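PDB 1LF6: glucoamylase from Thermoanaerobacterium thermosaccharolyticum, which hydrolyses terminal alpha-1,4-linked glucose residues from the non-reducing ends of glucan chains, probably releasing them as beta-D-glucose. Local coordinates for residues W51-N56 / E61-T66; T69-E74 / L248-S253; I124-D127 / S132-M135; L153-H158 / T188-N193. All blocks are in the same frame, centred on the assembly; numbering follows the deposited sequence.

Contact 1. Residues W51-N56 / E61-T66; sequences WFTLAN and EVYYPT
W51 and Y63 form a hydrogen-bonded antiparallel pair on the tight side of this beta-hairpin. W51 N donates to Y63 O at 3.0 Å, and Y63 N returns a bond to W51 O at 2.7 Å, with an angle of 165° at the hydrogen. Their side chains rise from the same face of the sheet and cross at about a right angle, W51 CB lying 3.9 Å from Y63 CB. W51 sets CG opposite its carbonyl carbon (chi1 -69°), which carries the indole toward P65 and T66: Y63 O and P65 O lie at its edge, and CZ3 is 3.4 Å from T66 C. The next pair, F52 and V62, is non-hydrogen-bonded and directs its side chains to the other face, where V62 CG1 comes within 3.2 Å of W51 O. The contact is looser at T53, whose N bonds E61 O only weakly and whose hydroxyl also bonds S60. At the other end the strand stops and a cis peptide bond leads into P65, which like T66 is partly exposed. Backbone bonds thus fix the hairpin register, while the W51 ring and Y63 OH extend polar and cation-pi contacts to K311 and H338, in the glycosyl hydrolase family 15 part of the sequence.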
loop_
_atom_site.group_PDB
_atom_site.type_symbol
_atom_site.label_atom_id
_atom_site.label_comp_id
_atom_site.label_asym_id
_atom_site.label_seq_id
_atom_site.Cartn_x
_atom_site.Cartn_y
_atom_site.Cartn_z
ATOM N N TRP A 51 8.094 -10.502 -1.656
ATOM C CA TRP A 51 7.210 -9.777 -0.748
ATOM C C TRP A 51 5.944 -10.600 -0.588
ATOM O O TRP A 51 5.514 -11.252 -1.533
ATOM C CB TRP A 51 6.794 -8.427 -1.336
ATOM C CG TRP A 51 7.865 -7.393 -1.451
ATOM C CD1 TRP A 51 8.053 -6.316 -0.637
ATOM C CD2 TRP A 51 8.830 -7.280 -2.500
ATOM N NE1 TRP A 51 9.070 -5.528 -1.121
ATOM C CE2 TRP A 51 9.565 -6.097 -2.264
ATOM C CE3 TRP A 51 9.145 -8.063 -3.621
ATOM C CZ2 TRP A 51 10.596 -5.675 -3.111
ATOM C CZ3 TRP A 51 10.169 -7.644 -4.460
ATOM C CH2 TRP A 51 10.883 -6.459 -4.200
ATOM N N PHE A 52 5.340 -10.569 0.596
ATOM C CA PHE A 52 4.095 -11.301 0.819
ATOM C C PHE A 52 3.079 -10.428 1.547
ATOM O O PHE A 52 3.439 -9.436 2.185
ATOM C CB PHE A 52 4.334 -12.576 1.643
ATOM C CG PHE A 52 4.788 -12.316 3.055
ATOM C CD1 PHE A 52 6.142 -12.170 3.351
ATOM C CD2 PHE A 52 3.861 -12.199 4.089
ATOM C CE1 PHE A 52 6.565 -11.910 4.654
ATOM C CE2 PHE A 52 4.276 -11.940 5.392
ATOM C CZ PHE A 52 5.631 -11.795 5.674
ATOM N N THR A 53 1.807 -10.799 1.431
ATOM C CA THR A 53 0.723 -10.086 2.098
ATOM C C THR A 53 -0.201 -11.144 2.680
ATOM O O THR A 53 -0.254 -12.264 2.177
ATOM C CB THR A 53 -0.090 -9.196 1.118
ATOM O OG1 THR A 53 -0.702 -10.012 0.107
ATOM C CG2 THR A 53 0.812 -8.179 0.456
ATOM N N LEU A 54 -0.908 -10.791 3.749
ATOM C CA LEU A 54 -1.831 -11.710 4.403
ATOM C C LEU A 54 -3.237 -11.112 4.400
ATOM O O LEU A 54 -3.408 -9.903 4.563
ATOM C CB LEU A 54 -1.396 -11.960 5.856
ATOM C CG LEU A 54 0.039 -12.435 6.094
ATOM C CD1 LEU A 54 0.307 -12.533 7.595
ATOM C CD2 LEU A 54 0.254 -13.780 5.421
ATOM N N ALA A 55 -4.239 -11.965 4.224
ATOM C CA ALA A 55 -5.630 -11.528 4.208
ATOM C C ALA A 55 -6.538 -12.721 4.489
ATOM O O ALA A 55 -6.288 -13.828 4.008
ATOM C CB ALA A 55 -5.975 -10.910 2.848
ATOM N N ASN A 56 -7.576 -12.492 5.288
ATOM C CA ASN A 56 -8.534 -13.535 5.624
ATOM C C ASN A 56 -7.887 -14.810 6.157
ATOM O O ASN A 56 -8.303 -15.917 5.815
ATOM C CB ASN A 56 -9.392 -13.847 4.393
ATOM C CG ASN A 56 -10.243 -12.662 3.967
ATOM O OD1 ASN A 56 -10.485 -12.445 2.780
ATOM N ND2 ASN A 56 -10.706 -11.891 4.940
ATOM N N GLU A 61 -1.536 -12.063 -2.021
ATOM C CA GLU A 61 -0.547 -11.787 -3.060
ATOM C C GLU A 61 0.902 -11.927 -2.589
ATOM O O GLU A 61 1.245 -11.557 -1.462
ATOM C CB GLU A 61 -0.722 -10.374 -3.629
ATOM C CG GLU A 61 -1.962 -10.150 -4.476
ATOM C CD GLU A 61 -3.173 -9.742 -3.659
ATOM O OE1 GLU A 61 -3.016 -9.475 -2.455
ATOM O OE2 GLU A 61 -4.283 -9.680 -4.230
ATOM N N VAL A 62 1.743 -12.476 -3.464
ATOM C CA VAL A 62 3.165 -12.642 -3.189
ATOM C C VAL A 62 3.871 -12.055 -4.400
ATOM O O VAL A 62 3.501 -12.339 -5.542
ATOM C CB VAL A 62 3.566 -14.131 -3.020
ATOM C CG1 VAL A 62 5.039 -14.226 -2.644
ATOM C CG2 VAL A 62 2.711 -14.791 -1.947
ATOM N N TYR A 63 4.888 -11.242 -4.152
ATOM C CA TYR A 63 5.610 -10.564 -5.225
ATOM C C TYR A 63 7.050 -11.016 -5.438
ATOM O O TYR A 63 7.769 -11.309 -4.481
ATOM C CB TYR A 63 5.599 -9.058 -4.951
ATOM C CG TYR A 63 4.208 -8.471 -4.841
ATOM C CD1 TYR A 63 3.682 -7.675 -5.860
ATOM C CD2 TYR A 63 3.407 -8.730 -3.730
ATOM C CE1 TYR A 63 2.390 -7.154 -5.776
ATOM C CE2 TYR A 63 2.114 -8.216 -3.635
ATOM C CZ TYR A 63 1.612 -7.430 -4.659
ATOM O OH TYR A 63 0.332 -6.919 -4.564
ATOM N N TYR A 64 7.453 -11.039 -6.707
ATOM C CA TYR A 64 8.797 -11.420 -7.132
ATOM C C TYR A 64 8.918 -11.227 -8.640
ATOM O O TYR A 64 7.996 -11.555 -9.388
ATOM C CB TYR A 64 9.099 -12.888 -6.781
ATOM C CG TYR A 64 10.218 -13.492 -7.615
ATOM C CD1 TYR A 64 9.958 -14.039 -8.873
ATOM C CD2 TYR A 64 11.541 -13.475 -7.170
ATOM C CE1 TYR A 64 10.981 -14.551 -9.666
ATOM C CE2 TYR A 64 12.578 -13.987 -7.959
ATOM C CZ TYR A 64 12.287 -14.522 -9.205
ATOM O OH TYR A 64 13.295 -15.032 -9.995
ATOM N N PRO A 65 10.061 -10.702 -9.111
ATOM C CA PRO A 65 11.235 -10.281 -8.340
ATOM C C PRO A 65 11.209 -8.790 -8.015
ATOM O O PRO A 65 12.167 -8.251 -7.457
ATOM C CB PRO A 65 12.379 -10.638 -9.269
ATOM C CG PRO A 65 11.815 -10.237 -10.597
ATOM C CD PRO A 65 10.388 -10.768 -10.548
ATOM N N THR A 66 10.119 -8.128 -8.386
ATOM C CA THR A 66 9.964 -6.703 -8.127
ATOM C C THR A 66 8.680 -6.496 -7.339
ATOM O O THR A 66 7.763 -7.317 -7.405
ATOM C CB THR A 66 9.875 -5.889 -9.426
ATOM O OG1 THR A 66 8.750 -6.340 -10.184
ATOM C CG2 THR A 66 11.150 -6.047 -10.254
#

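Contact 2. Residues T69-E74 / L248-S253. Unlike the reference sequence in segment 248-253: Q252 (reference Gly).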
loop_
_atom_site.group_PDB
_atom_site.type_symbol
_atom_site.label_atom_id
_atom_site.label_comp_id
_atom_site.label_asym_id
_atom_site.label_seq_id
_atom_site.Cartn_x
_atom_site.Cartn_y
_atom_site.Cartn_z
ATOM N N THR A 69 5.351 -6.874 -9.223
ATOM C CA THR A 69 5.129 -8.120 -9.952
ATOM C C THR A 69 4.524 -9.176 -9.026
ATOM O O THR A 69 5.242 -9.911 -8.341
ATOM C CB THR A 69 6.444 -8.666 -10.551
ATOM O OG1 THR A 69 7.089 -7.629 -11.296
ATOM C CG2 THR A 69 6.159 -9.837 -11.499
ATOM N N ALA A 70 3.195 -9.225 -8.987
ATOM C CA ALA A 70 2.493 -10.198 -8.166
ATOM C C ALA A 70 2.483 -11.496 -8.963
ATOM O O ALA A 70 2.265 -11.489 -10.173
ATOM C CB ALA A 70 1.074 -9.731 -7.891
ATOM N N ASP A 71 2.725 -12.608 -8.283
ATOM C CA ASP A 71 2.775 -13.906 -8.940
ATOM C C ASP A 71 1.822 -14.898 -8.308
ATOM O O ASP A 71 1.570 -15.967 -8.859
ATOM C CB ASP A 71 4.190 -14.471 -8.852
ATOM C CG ASP A 71 5.214 -13.580 -9.505
ATOM O OD1 ASP A 71 6.150 -13.140 -8.807
ATOM O OD2 ASP A 71 5.085 -13.319 -10.719
ATOM N N VAL A 72 1.294 -14.536 -7.145
ATOM C CA VAL A 72 0.396 -15.411 -6.412
ATOM C C VAL A 72 -0.876 -14.692 -5.978
ATOM O O VAL A 72 -0.842 -13.520 -5.610
ATOM C CB VAL A 72 1.110 -15.960 -5.155
ATOM C CG1 VAL A 72 0.187 -16.885 -4.382
ATOM C CG2 VAL A 72 2.389 -16.679 -5.561
ATOM N N LYS A 73 -2.000 -15.396 -6.022
ATOM C CA LYS A 73 -3.261 -14.803 -5.610
ATOM C C LYS A 73 -3.528 -15.214 -4.167
ATOM O O LYS A 73 -3.891 -14.384 -3.330
ATOM C CB LYS A 73 -4.390 -15.280 -6.527
ATOM C CG LYS A 73 -5.735 -14.598 -6.299
ATOM C CD LYS A 73 -6.619 -15.381 -5.349
ATOM C CE LYS A 73 -8.017 -14.776 -5.272
ATOM N NZ LYS A 73 -8.944 -15.608 -4.455
ATOM N N GLU A 74 -3.327 -16.499 -3.881
ATOM C CA GLU A 74 -3.542 -17.039 -2.545
ATOM C C GLU A 74 -2.880 -18.392 -2.314
ATOM O O GLU A 74 -2.500 -19.091 -3.250
ATOM C CB GLU A 74 -5.030 -17.231 -2.264
ATOM C CG GLU A 74 -5.832 -15.982 -2.034
ATOM C CD GLU A 74 -7.198 -16.316 -1.476
ATOM O OE1 GLU A 74 -7.887 -17.162 -2.088
ATOM O OE2 GLU A 74 -7.578 -15.743 -0.427
ATOM N N LEU A 248 7.680 -21.854 -0.647
ATOM C CA LEU A 248 7.412 -21.417 -2.011
ATOM C C LEU A 248 8.611 -20.612 -2.484
ATOM O O LEU A 248 8.920 -19.549 -1.934
ATOM C CB LEU A 248 6.155 -20.550 -2.067
ATOM C CG LEU A 248 5.827 -19.935 -3.432
ATOM C CD1 LEU A 248 5.475 -21.026 -4.432
ATOM C CD2 LEU A 248 4.666 -18.954 -3.277
ATOM N N SER A 249 9.294 -21.126 -3.501
ATOM C CA SER A 249 10.468 -20.456 -4.032
ATOM C C SER A 249 10.236 -19.940 -5.447
ATOM O O SER A 249 9.326 -20.391 -6.147
ATOM C CB SER A 249 11.665 -21.410 -3.994
ATOM O OG SER A 249 11.917 -21.828 -2.661
ATOM N N PHE A 250 11.075 -18.994 -5.855
ATOM C CA PHE A 250 10.977 -18.378 -7.171
ATOM C C PHE A 250 12.306 -18.447 -7.911
ATOM O O PHE A 250 13.370 -18.524 -7.294
ATOM C CB PHE A 250 10.558 -16.913 -7.024
ATOM C CG PHE A 250 9.225 -16.727 -6.353
ATOM C CD1 PHE A 250 8.079 -16.497 -7.107
ATOM C CD2 PHE A 250 9.112 -16.802 -4.970
ATOM C CE1 PHE A 250 6.839 -16.343 -6.493
ATOM C CE2 PHE A 250 7.878 -16.651 -4.345
ATOM C CZ PHE A 250 6.738 -16.421 -5.109
ATOM N N GLY A 251 12.227 -18.406 -9.237
ATOM C CA GLY A 251 13.420 -18.450 -10.061
ATOM C C GLY A 251 13.093 -18.118 -11.504
ATOM O O GLY A 251 11.923 -18.015 -11.867
ATOM N N GLN A 252 14.123 -17.947 -12.327
ATOM C CA GLN A 252 13.927 -17.634 -13.741
ATOM C C GLN A 252 13.985 -18.922 -14.562
ATOM O O GLN A 252 14.034 -18.897 -15.794
ATOM C CB GLN A 252 15.006 -16.657 -14.219
ATOM C CG GLN A 252 14.825 -16.162 -15.652
ATOM C CD GLN A 252 15.985 -15.302 -16.117
ATOM O OE1 GLN A 252 17.134 -15.750 -16.139
ATOM N NE2 GLN A 252 15.691 -14.062 -16.494
ATOM N N SER A 253 13.979 -20.050 -13.859
ATOM C CA SER A 253 14.029 -21.361 -14.493
ATOM C C SER A 253 13.601 -22.423 -13.493
ATOM O O SER A 253 13.525 -22.162 -12.292
ATOM C CB SER A 253 15.450 -21.665 -14.987
ATOM O OG SER A 253 16.345 -21.866 -13.906
#
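V72 and L248 meet through single methyl groups, CG2 of V72 lying 3.9 Å from CD2 of L248 as the two side chains run past one another head to foot. Beside them the F250 ring presents its edge to the other segment: CE1 is 4.0 Å from D71 CB, and CZ is 4.4 Å from V72 CG2. The D71 carboxylate plane is turned 44° from that of the ring, and OD1 also lies 4.0 Å from F250 CE1. No hydrogen bond links the two segments, whose strand axes approach to 10.5 Å at 137°, the spacing of facing sheets rather than of neighbouring strands. V72 sets CG2 anti to its own carbonyl carbon, which turns this branch toward both L248 and F250. In the second shell, Y64 stacks on F250, which probably limits how the ring can turn, while D71 OD2 accepts a hydrogen bond from the backbone N of K160. Y155 and T188, one from each sheet, also touch L248. The contact implies cohesion by dispersion between two beta layers, in which the buried D71 side chain meets the ring edge through CB and OD1 while its other oxygen is bonded to backbone.

Contact 3. Residues I124-D127 / S132-M135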
loop_
_atom_site.group_PDB
_atom_site.type_symbol
_atom_site.label_atom_id
_atom_site.label_comp_id
_atom_site.label_asym_id
_atom_site.label_seq_id
_atom_site.Cartn_x
_atom_site.Cartn_y
_atom_site.Cartn_z
ATOM N N ILE A 124 4.634 -17.131 9.329
ATOM C CA ILE A 124 4.996 -16.707 7.983
ATOM C C ILE A 124 6.063 -15.620 7.915
ATOM O O ILE A 124 6.003 -14.628 8.638
ATOM C CB ILE A 124 3.738 -16.217 7.231
ATOM C CG1 ILE A 124 2.676 -17.326 7.249
ATOM C CG2 ILE A 124 4.090 -15.824 5.796
ATOM C CD1 ILE A 124 1.310 -16.878 6.773
ATOM N N PHE A 125 7.027 -15.820 7.020
ATOM C CA PHE A 125 8.124 -14.882 6.803
ATOM C C PHE A 125 8.915 -15.370 5.598
ATOM O O PHE A 125 8.551 -16.365 4.978
ATOM C CB PHE A 125 9.023 -14.812 8.043
ATOM C CG PHE A 125 9.676 -16.117 8.396
ATOM C CD1 PHE A 125 10.946 -16.429 7.917
ATOM C CD2 PHE A 125 9.015 -17.046 9.195
ATOM C CE1 PHE A 125 11.546 -17.648 8.229
ATOM C CE2 PHE A 125 9.605 -18.264 9.510
ATOM C CZ PHE A 125 10.874 -18.568 9.028
ATOM N N THR A 126 9.993 -14.677 5.256
ATOM C CA THR A 126 10.790 -15.086 4.107
ATOM C C THR A 126 12.224 -15.451 4.473
ATOM O O THR A 126 12.681 -15.186 5.584
ATOM C CB THR A 126 10.822 -13.983 3.036
ATOM O OG1 THR A 126 11.347 -12.778 3.605
ATOM C CG2 THR A 126 9.419 -13.723 2.500
ATOM N N ASP A 127 12.918 -16.064 3.521
ATOM C CA ASP A 127 14.303 -16.474 3.690
ATOM C C ASP A 127 15.169 -15.261 3.371
ATOM O O ASP A 127 15.192 -14.788 2.236
ATOM C CB ASP A 127 14.608 -17.633 2.729
ATOM C CG ASP A 127 15.993 -18.241 2.943
ATOM O OD1 ASP A 127 16.175 -19.422 2.583
ATOM O OD2 ASP A 127 16.892 -17.544 3.454
ATOM N N SER A 132 12.506 -17.164 -1.262
ATOM C CA SER A 132 11.526 -18.164 -0.856
ATOM C C SER A 132 10.651 -17.683 0.295
ATOM O O SER A 132 11.121 -17.016 1.221
ATOM C CB SER A 132 12.223 -19.469 -0.455
ATOM O OG SER A 132 12.823 -19.350 0.821
ATOM N N LEU A 133 9.369 -18.022 0.217
ATOM C CA LEU A 133 8.403 -17.661 1.247
ATOM C C LEU A 133 8.200 -18.902 2.102
ATOM O O LEU A 133 8.032 -20.005 1.577
ATOM C CB LEU A 133 7.069 -17.246 0.622
ATOM C CG LEU A 133 5.955 -16.919 1.621
ATOM C CD1 LEU A 133 6.345 -15.695 2.442
ATOM C CD2 LEU A 133 4.652 -16.666 0.868
ATOM N N ILE A 134 8.207 -18.718 3.418
ATOM C CA ILE A 134 8.059 -19.835 4.337
ATOM C C ILE A 134 6.806 -19.742 5.189
ATOM O O ILE A 134 6.444 -18.668 5.660
ATOM C CB ILE A 134 9.276 -19.911 5.280
ATOM C CG1 ILE A 134 10.560 -20.002 4.456
ATOM C CG2 ILE A 134 9.138 -21.102 6.211
ATOM C CD1 ILE A 134 11.820 -19.695 5.236
ATOM N N MET A 135 6.147 -20.876 5.382
ATOM C CA MET A 135 4.958 -20.936 6.215
ATOM C C MET A 135 4.956 -22.217 7.023
ATOM O O MET A 135 4.766 -23.305 6.478
ATOM C CB MET A 135 3.664 -20.891 5.393
ATOM C CG MET A 135 2.423 -21.147 6.257
ATOM S SD MET A 135 0.858 -21.276 5.367
ATOM C CE MET A 135 1.165 -22.754 4.374
#
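F125 O receives the shortest polar bond between the two strands, from I134 N at 2.8 Å, with the donor almost in line with the carbonyl. The return bond, F125 N to I134 O, is longer at 3.2 Å, and together the two define a hydrogen-bonded antiparallel pair. A third bond runs from D127 N to S132 O at 3.1 Å and closes the hairpin toward its turn. F125 has CG between its backbone N and carbonyl carbon (chi1 62°), a rotamer that lays the ring across I134: CE1 is 3.6 Å from I134 CD1, and I134 CB sits over one ring face, offset toward the rim. On the other face of the sheet, L133 CD1 wedges between T126 CG2, at 3.7 Å, and I124 CG2, at 4.0 Å. I124 also runs alongside M135, the two pointing the same way with CG1 4.0 Å from M135 CG. An alanine in place of I124 is likely to open a gap beside L133 CD1 and M135 CG, leaving the M135 chain freer to turn. Near the turn, D127 OD1 forms a salt bridge with R130 and a hydrogen bond with T264 OG1, which also bonds S132 OG, so buried polar groups are paired off there. Helix 269-284 covers the F125 and I134 side through L272 and K273, whereas I124, T126 and L133 face strands 51-55 and 58-63 of the opposing sheet, and strand 243-251 continues the sheet beyond 132-135.

Contact 4. Residues L153-H158 / T188-N193; sequences LAYDPH and TALSSN
Y155 and L190 each set CG roughly opposite the backbone N (chi1 166° and -157°), which sends their side chains across the space between two strands whose axes are 10.2 Å apart. They lie antiparallel, the end of the leucine beside the root of the tyrosine: L190 CD1 is 3.7 Å from Y155 CB and 4.1 Å from CG. The far end of the tyrosine consequently reaches T188, on the same strand as L190. There Y155 OH and T188 OG1 are hydrogen-bonded at 3.0 Å, with OG1 near the plane of the ring at its edge, and T188 CB, at 3.4 Å, and CG2 also lie against Y155 OH. L153 adds a lighter apolar touch, its CD2 lying 4.4 Å from L190 CD1. Within its own strand, P157 covers part of one face of the Y155 ring, with CD 3.9 Å above the plane. A phenylalanine at Y155 would probably keep the packing on L190 but leave the buried T188 hydroxyl without its mate across the interface. The strands run antiparallel in the two facing layers of the beta-sandwich. V72 and I75 of strand 70-80 flank Y155 in one sheet; in the other, strands 176-183 and 243-251 border 188-192, and helix 254-266 packs behind it on A189 and S191.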
loop_
_atom_site.group_PDB
_atom_site.type_symbol
_atom_site.label_atom_id
_atom_site.label_comp_id
_atom_site.label_asym_id
_atom_site.label_seq_id
_atom_site.Cartn_x
_atom_site.Cartn_y
_atom_site.Cartn_z
ATOM N N LEU A 153 -3.980 -28.249 0.843
ATOM C CA LEU A 153 -3.390 -26.947 0.566
ATOM C C LEU A 153 -3.711 -26.566 -0.875
ATOM O O LEU A 153 -3.471 -27.350 -1.796
ATOM C CB LEU A 153 -1.872 -27.010 0.760
ATOM C CG LEU A 153 -1.080 -25.709 0.584
ATOM C CD1 LEU A 153 -1.516 -24.710 1.642
ATOM C CD2 LEU A 153 0.413 -25.987 0.702
ATOM N N ALA A 154 -4.254 -25.367 -1.068
ATOM C CA ALA A 154 -4.604 -24.887 -2.404
ATOM C C ALA A 154 -3.779 -23.657 -2.755
ATOM O O ALA A 154 -3.946 -22.592 -2.164
ATOM C CB ALA A 154 -6.090 -24.560 -2.475
ATOM N N TYR A 155 -2.878 -23.824 -3.717
ATOM C CA TYR A 155 -2.004 -22.754 -4.175
ATOM C C TYR A 155 -2.517 -22.210 -5.505
ATOM O O TYR A 155 -2.655 -22.960 -6.469
ATOM C CB TYR A 155 -0.581 -23.296 -4.345
ATOM C CG TYR A 155 0.356 -22.394 -5.115
ATOM C CD1 TYR A 155 0.558 -21.071 -4.729
ATOM C CD2 TYR A 155 1.052 -22.869 -6.229
ATOM C CE1 TYR A 155 1.430 -20.241 -5.430
ATOM C CE2 TYR A 155 1.927 -22.048 -6.935
ATOM C CZ TYR A 155 2.110 -20.734 -6.530
ATOM O OH TYR A 155 2.979 -19.922 -7.218
ATOM N N ASP A 156 -2.795 -20.909 -5.560
ATOM C CA ASP A 156 -3.290 -20.300 -6.791
ATOM C C ASP A 156 -2.276 -19.344 -7.411
ATOM O O ASP A 156 -2.170 -18.185 -7.011
ATOM C CB ASP A 156 -4.593 -19.548 -6.530
ATOM C CG ASP A 156 -5.216 -19.013 -7.801
ATOM O OD1 ASP A 156 -6.286 -18.387 -7.713
ATOM O OD2 ASP A 156 -4.640 -19.221 -8.893
ATOM N N PRO A 157 -1.517 -19.817 -8.405
ATOM C CA PRO A 157 -0.532 -18.938 -9.030
ATOM C C PRO A 157 -1.123 -17.988 -10.067
ATOM O O PRO A 157 -1.955 -18.383 -10.889
ATOM C CB PRO A 157 0.451 -19.923 -9.647
ATOM C CG PRO A 157 -0.443 -21.036 -10.080
ATOM C CD PRO A 157 -1.375 -21.200 -8.896
ATOM N N HIS A 158 -0.697 -16.730 -10.000
ATOM C CA HIS A 158 -1.109 -15.697 -10.949
ATOM C C HIS A 158 0.188 -15.038 -11.379
ATOM O O HIS A 158 0.397 -13.847 -11.154
ATOM C CB HIS A 158 -2.005 -14.652 -10.287
ATOM C CG HIS A 158 -3.429 -15.081 -10.139
ATOM N ND1 HIS A 158 -4.462 -14.182 -9.991
ATOM C CD2 HIS A 158 -3.991 -16.312 -10.101
ATOM C CE1 HIS A 158 -5.600 -14.839 -9.868
ATOM N NE2 HIS A 158 -5.343 -16.134 -9.930
ATOM N N THR A 188 7.782 -20.758 -10.177
ATOM C CA THR A 188 7.545 -20.932 -8.753
ATOM C C THR A 188 7.597 -22.422 -8.438
ATOM O O THR A 188 7.213 -23.262 -9.258
ATOM C CB THR A 188 6.169 -20.385 -8.312
ATOM O OG1 THR A 188 5.124 -21.224 -8.824
ATOM C CG2 THR A 188 5.979 -18.959 -8.818
ATOM N N ALA A 189 8.079 -22.740 -7.244
ATOM C CA ALA A 189 8.188 -24.121 -6.802
ATOM C C ALA A 189 7.596 -24.241 -5.405
ATOM O O ALA A 189 8.050 -23.577 -4.473
ATOM C CB ALA A 189 9.652 -24.546 -6.793
ATOM N N LEU A 190 6.575 -25.079 -5.269
ATOM C CA LEU A 190 5.923 -25.293 -3.984
ATOM C C LEU A 190 6.422 -26.623 -3.414
ATOM O O LEU A 190 6.340 -27.653 -4.082
ATOM C CB LEU A 190 4.408 -25.355 -4.172
ATOM C CG LEU A 190 3.496 -25.041 -2.986
ATOM C CD1 LEU A 190 2.109 -25.573 -3.283
ATOM C CD2 LEU A 190 4.024 -25.670 -1.722
ATOM N N SER A 191 6.932 -26.599 -2.186
ATOM C CA SER A 191 7.444 -27.813 -1.556
ATOM C C SER A 191 6.992 -27.976 -0.111
ATOM O O SER A 191 6.485 -27.040 0.510
ATOM C CB SER A 191 8.974 -27.831 -1.614
ATOM O OG SER A 191 9.525 -26.755 -0.872
ATOM N N SER A 192 7.186 -29.182 0.417
ATOM C CA SER A 192 6.817 -29.507 1.791
ATOM C C SER A 192 7.982 -30.245 2.447
ATOM O O SER A 192 8.603 -31.103 1.822
ATOM C CB SER A 192 5.570 -30.394 1.800
ATOM O OG SER A 192 5.176 -30.710 3.122
ATOM N N ASN A 193 8.280 -29.912 3.700
ATOM C CA ASN A 193 9.378 -30.564 4.402
ATOM C C ASN A 193 9.054 -32.040 4.636
ATOM O O ASN A 193 9.955 -32.867 4.794
ATOM C CB ASN A 193 9.659 -29.857 5.735
ATOM C CG ASN A 193 8.563 -30.072 6.759
ATOM O OD1 ASN A 193 7.378 -29.942 6.458
ATOM N ND2 ASN A 193 8.957 -30.393 7.986
#

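Overall arrangement
All four contacts are buried within the N-terminal beta-sandwich, but they bind it in two ways. Contacts 1 and 3 are hairpins within one sheet each and rely on backbone hydrogen bonds; contacts 2 and 4 join the two sheets face to face through side chains, the former without a hydrogen bond and the latter with one between hydroxyls. Contact 1 lies nearest the chain's centre, meets the glycosyl hydrolase family 15 part of the sequence and alone has a partly exposed margin. The hairpins oppose each other, F52 packing on T126 and L133. Strands 70-80 and 150-157 adjoin in one sheet, 186-192 and 243-251 in the other, so contacts 2 and 4 lie side by side between the sheets, F250 touching T188.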